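Local structure of OR486 (Synthetic construct, 4R80) at residues A[17-20]-A[21-25]; A[34-38]-A[39-43]. The protein has no known natural function, being a de novo designed protein made to adopt the cystatin fold, one helix packed on a curved antiparallel sheet. All coordinates share one frame; numbering follows the deposited sequence.

Interaction 1 of 2, residues A[17-20]-A[21-25]; sequences EKIL and EQNPS
N23 reaches back to I19 at the C-terminal end of helix 4-22, where it is the first residue to leave helical backbone angles. Its CB lies 3.4 Å from I19 O, and CG stands slightly farther from the same oxygen. At the tip, ND2 of N23 donates to I19 O over 3.0 Å, with an N-H...O angle of 165°; the donor approaches in the carbonyl plane on a lone pair, and the acceptor lies 4° out of the amide plane. A chi1 of -58° sets CG beside the backbone N, which turns the amide toward this carbonyl. ND2 also rests 3.7 Å from CG2 of I19, the two side chains running side by side. The backbone N of N23 adds only weak bonds to I19 O and L20 O, so the side chain supplies the straighter grip on the last turn. Two residues earlier in the helix, E21 N bonds E17 O at 3.1 Å, while OE2 of E17 and OE2 of E21 come within 3.6 Å, a pair of like charges whose carboxylate planes are nearly perpendicular. I19 packs on L44 and I46 of strand 39-48 and on V28 of strand 28-36, N23 touches I46, and K18 and Q22 lie against I71 of strand 65-76.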
loop_
_atom_site.group_PDB
_atom_site.type_symbol
_atom_site.label_atom_id
_atom_site.label_comp_id
_atom_site.label_asym_id
_atom_site.label_seq_id
_atom_site.Cartn_x
_atom_site.Cartn_y
_atom_site.Cartn_z
ATOM N N GLU A 17 -3.089 5.347 -2.931
ATOM C CA GLU A 17 -4.252 5.867 -3.642
ATOM C C GLU A 17 -5.360 4.825 -3.639
ATOM O O GLU A 17 -6.542 5.156 -3.541
ATOM C CB GLU A 17 -3.885 6.261 -5.075
ATOM C CG GLU A 17 -5.046 6.819 -5.890
ATOM C CD GLU A 17 -5.634 8.088 -5.294
ATOM O OE1 GLU A 17 -4.867 8.904 -4.741
ATOM O OE2 GLU A 17 -6.867 8.266 -5.378
ATOM N N LYS A 18 -4.968 3.556 -3.751
ATOM C CA LYS A 18 -5.906 2.447 -3.665
ATOM C C LYS A 18 -6.618 2.396 -2.315
ATOM O O LYS A 18 -7.819 2.159 -2.242
ATOM C CB LYS A 18 -5.197 1.118 -3.933
ATOM C CG LYS A 18 -6.099 -0.096 -3.787
ATOM C CD LYS A 18 -7.249 -0.056 -4.769
ATOM C CE LYS A 18 -7.836 -1.437 -4.978
ATOM N NZ LYS A 18 -9.120 -1.382 -5.727
ATOM N N ILE A 19 -5.862 2.621 -1.240
ATOM C CA ILE A 19 -6.435 2.612 0.100
ATOM C C ILE A 19 -7.310 3.839 0.347
ATOM O O ILE A 19 -8.359 3.743 0.989
ATOM C CB ILE A 19 -5.336 2.517 1.180
ATOM C CG1 ILE A 19 -4.466 1.281 0.942
ATOM C CG2 ILE A 19 -5.948 2.467 2.569
ATOM C CD1 ILE A 19 -5.255 -0.003 0.823
ATOM N N LEU A 20 -6.885 4.987 -0.174
ATOM C CA LEU A 20 -7.644 6.227 -0.029
ATOM C C LEU A 20 -9.019 6.141 -0.691
ATOM O O LEU A 20 -10.002 6.668 -0.169
ATOM C CB LEU A 20 -6.860 7.407 -0.609
ATOM C CG LEU A 20 -5.666 7.914 0.203
ATOM C CD1 LEU A 20 -4.824 8.871 -0.628
ATOM C CD2 LEU A 20 -6.124 8.580 1.491
ATOM N N GLU A 21 -9.081 5.479 -1.841
ATOM C CA GLU A 21 -10.337 5.310 -2.566
ATOM C C GLU A 21 -11.326 4.440 -1.795
ATOM O O GLU A 21 -12.520 4.733 -1.745
ATOM C CB GLU A 21 -10.086 4.732 -3.960
ATOM C CG GLU A 21 -9.423 5.710 -4.918
ATOM C CD GLU A 21 -9.067 5.078 -6.249
ATOM O OE1 GLU A 21 -9.146 3.837 -6.359
ATOM O OE2 GLU A 21 -8.707 5.824 -7.184
ATOM N N GLN A 22 -10.818 3.366 -1.195
ATOM C CA GLN A 22 -11.648 2.447 -0.426
ATOM C C GLN A 22 -11.979 3.010 0.953
ATOM O O GLN A 22 -12.891 2.532 1.626
ATOM C CB GLN A 22 -10.953 1.091 -0.285
ATOM C CG GLN A 22 -10.765 0.348 -1.597
ATOM C CD GLN A 22 -10.142 -1.021 -1.405
ATOM O OE1 GLN A 22 -9.640 -1.341 -0.327
ATOM N NE2 GLN A 22 -10.173 -1.838 -2.451
ATOM N N ASN A 23 -11.231 4.027 1.371
ATOM C CA ASN A 23 -11.444 4.651 2.671
ATOM C C ASN A 23 -11.433 6.174 2.568
ATOM O O ASN A 23 -10.446 6.819 2.916
ATOM C CB ASN A 23 -10.386 4.178 3.670
ATOM C CG ASN A 23 -10.382 2.670 3.844
ATOM O OD1 ASN A 23 -11.069 2.132 4.712
ATOM N ND2 ASN A 23 -9.612 1.980 3.010
ATOM N N PRO A 24 -12.551 6.746 2.079
ATOM C CA PRO A 24 -12.680 8.180 1.776
ATOM C C PRO A 24 -12.424 9.108 2.958
ATOM O O PRO A 24 -11.607 10.022 2.849
ATOM C CB PRO A 24 -14.138 8.302 1.307
ATOM C CG PRO A 24 -14.829 7.109 1.866
ATOM C CD PRO A 24 -13.803 6.020 1.849
ATOM N N SER A 25 -13.109 8.879 4.072
ATOM C CA SER A 25 -12.967 9.747 5.232
ATOM C C SER A 25 -11.876 9.230 6.157
ATOM O O SER A 25 -12.102 9.064 7.357
ATOM C CB SER A 25 -14.294 9.846 5.986
ATOM O OG SER A 25 -14.565 8.653 6.703
#

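Interaction 2 of 2, residues A[34-38]-A[39-43]; sequences QKQGN and TIRVE
Q34 and R41 face each other as an antiparallel hydrogen-bonded pair, in strand segments whose directions differ by 158° and whose axes approach to 4.6 Å. Q34 N donates to R41 O and R41 N to Q34 O; Q36 and T39 form the next hydrogen-bonded pair. The two bonds of that second pair differ in shape: Q36 N meets T39 O at 2.7 Å, nearly along the C=O axis, whereas T39 N lies above the carbonyl plane of Q36, 3.2 Å from its O.

On the face carrying Q34, Q36, T39 and R41, the guanidinium and amide ends of R41 and Q36 meet diagonally across the strands. NH1 of R41 donates to OE1 of Q36 in a nearly straight bond, with an angle at hydrogen of 176°; the modelled distance of 2.5 Å between these two atoms is unusually short and its exact value doubtful. OE1 sits at the guanidinium edge, nearly in its plane, although the amide is turned 39° from that plane. The R41 chain is extended from CG to NE, which carries NH1 to Q36. A leucine in place of R41 would probably leave Q36 OE1 without this donor and its amide freer to rotate.

This is a beta hairpin with a two-residue loop, closed by a type II' turn from Q36 to T39, with G37 at a positive phi that favours glycine; it joins the first two strands of the cystatin-like sheet. On the other face, CG of K35 lies 3.9 Å from CG1 of I40 as their side chains cross at a slant, and I40 also packs on A11 of helix 4-22. Over the Q34 carbonyl, CG2 of I40 approaches O to 3.2 Å. T39 OG1 hydrogen-bonds E60 OE1 of the adjoining strand 51-62.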
loop_
_atom_site.group_PDB
_atom_site.type_symbol
_atom_site.label_atom_id
_atom_site.label_comp_id
_atom_site.label_asym_id
_atom_site.label_seq_id
_atom_site.Cartn_x
_atom_site.Cartn_y
_atom_site.Cartn_z
ATOM N N GLN A 34 8.609 -2.518 0.887
ATOM C CA GLN A 34 9.605 -3.556 0.666
ATOM C C GLN A 34 9.487 -4.157 -0.727
ATOM O O GLN A 34 8.391 -4.477 -1.185
ATOM C CB GLN A 34 9.478 -4.661 1.714
ATOM C CG GLN A 34 10.492 -5.779 1.538
ATOM C CD GLN A 34 9.958 -7.124 1.982
ATOM O OE1 GLN A 34 9.035 -7.200 2.791
ATOM N NE2 GLN A 34 10.530 -8.194 1.445
ATOM N N LYS A 35 10.624 -4.315 -1.392
ATOM C CA LYS A 35 10.648 -4.821 -2.756
ATOM C C LYS A 35 11.292 -6.198 -2.830
ATOM O O LYS A 35 12.356 -6.433 -2.259
ATOM C CB LYS A 35 11.389 -3.851 -3.674
ATOM C CG LYS A 35 11.426 -4.286 -5.127
ATOM C CD LYS A 35 12.132 -3.258 -5.987
ATOM C CE LYS A 35 12.150 -3.678 -7.438
ATOM N NZ LYS A 35 13.039 -4.852 -7.664
ATOM N N GLN A 36 10.629 -7.101 -3.544
ATOM C CA GLN A 36 11.135 -8.448 -3.768
ATOM C C GLN A 36 10.920 -8.817 -5.231
ATOM O O GLN A 36 9.849 -9.287 -5.611
ATOM C CB GLN A 36 10.410 -9.445 -2.863
ATOM C CG GLN A 36 10.914 -10.872 -2.974
ATOM C CD GLN A 36 10.012 -11.868 -2.271
ATOM O OE1 GLN A 36 8.917 -11.525 -1.825
ATOM N NE2 GLN A 36 10.469 -13.112 -2.170
ATOM N N GLY A 37 11.942 -8.591 -6.051
ATOM C CA GLY A 37 11.844 -8.839 -7.478
ATOM C C GLY A 37 11.000 -7.772 -8.147
ATOM O O GLY A 37 11.304 -6.587 -8.049
ATOM N N ASN A 38 9.937 -8.190 -8.824
ATOM C CA ASN A 38 9.006 -7.243 -9.430
ATOM C C ASN A 38 7.773 -7.040 -8.556
ATOM O O ASN A 38 6.792 -6.424 -8.974
ATOM C CB ASN A 38 8.603 -7.688 -10.837
ATOM C CG ASN A 38 9.756 -7.623 -11.821
ATOM O OD1 ASN A 38 10.638 -6.773 -11.706
ATOM N ND2 ASN A 38 9.751 -8.523 -12.798
ATOM N N THR A 39 7.829 -7.572 -7.339
ATOM C CA THR A 39 6.727 -7.445 -6.395
ATOM C C THR A 39 7.115 -6.524 -5.243
ATOM O O THR A 39 8.150 -6.715 -4.608
ATOM C CB THR A 39 6.325 -8.819 -5.825
ATOM O OG1 THR A 39 5.782 -9.633 -6.872
ATOM C CG2 THR A 39 5.296 -8.664 -4.715
ATOM N N ILE A 40 6.282 -5.522 -4.979
ATOM C CA ILE A 40 6.528 -4.608 -3.871
ATOM C C ILE A 40 5.409 -4.657 -2.833
ATOM O O ILE A 40 4.227 -4.562 -3.164
ATOM C CB ILE A 40 6.735 -3.161 -4.363
ATOM C CG1 ILE A 40 7.759 -3.134 -5.501
ATOM C CG2 ILE A 40 7.207 -2.271 -3.226
ATOM C CD1 ILE A 40 8.238 -1.751 -5.871
ATOM N N ARG A 41 5.798 -4.803 -1.571
ATOM C CA ARG A 41 4.847 -4.905 -0.473
ATOM C C ARG A 41 4.792 -3.608 0.323
ATOM O O ARG A 41 5.799 -3.160 0.869
ATOM C CB ARG A 41 5.203 -6.077 0.444
ATOM C CG ARG A 41 5.018 -7.444 -0.193
ATOM C CD ARG A 41 5.355 -8.556 0.785
ATOM N NE ARG A 41 5.081 -9.879 0.230
ATOM C CZ ARG A 41 5.967 -10.605 -0.443
ATOM N NH1 ARG A 41 7.191 -10.139 -0.648
ATOM N NH2 ARG A 41 5.630 -11.800 -0.912
ATOM N N VAL A 42 3.609 -3.005 0.376
ATOM C CA VAL A 42 3.425 -1.740 1.076
ATOM C C VAL A 42 2.518 -1.926 2.287
ATOM O O VAL A 42 1.375 -2.366 2.164
ATOM C CB VAL A 42 2.826 -0.666 0.151
ATOM C CG1 VAL A 42 2.713 0.659 0.886
ATOM C CG2 VAL A 42 3.670 -0.517 -1.105
ATOM N N GLU A 43 3.049 -1.597 3.460
ATOM C CA GLU A 43 2.308 -1.708 4.707
ATOM C C GLU A 43 1.749 -0.346 5.103
ATOM O O GLU A 43 2.494 0.626 5.229
ATOM C CB GLU A 43 3.234 -2.235 5.803
ATOM C CG GLU A 43 3.804 -3.613 5.501
ATOM C CD GLU A 43 4.817 -4.068 6.533
ATOM O OE1 GLU A 43 4.704 -3.655 7.706
ATOM O OE2 GLU A 43 5.740 -4.825 6.163
#

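Interaction 1 precedes interaction 2 along the chain: residues 17-25 hold the end of helix 4-22, whereas interaction 2 is the turn end of the hairpin formed by strands 28-36 and 39-48. Their centres are about 20 Å apart, on opposite sides of the chain's centre, and their nearest atoms stay about 7 Å apart, so neither touches the other. Shared elements connect them instead. I19 reaches L44 and I46 farther along strand 39-48, while I40 and V42 of that strand meet A11 and A15 nearer the helix start. The two contacts therefore meet the helix-sheet interface at different points, interaction 2 through I40, K35 and V42.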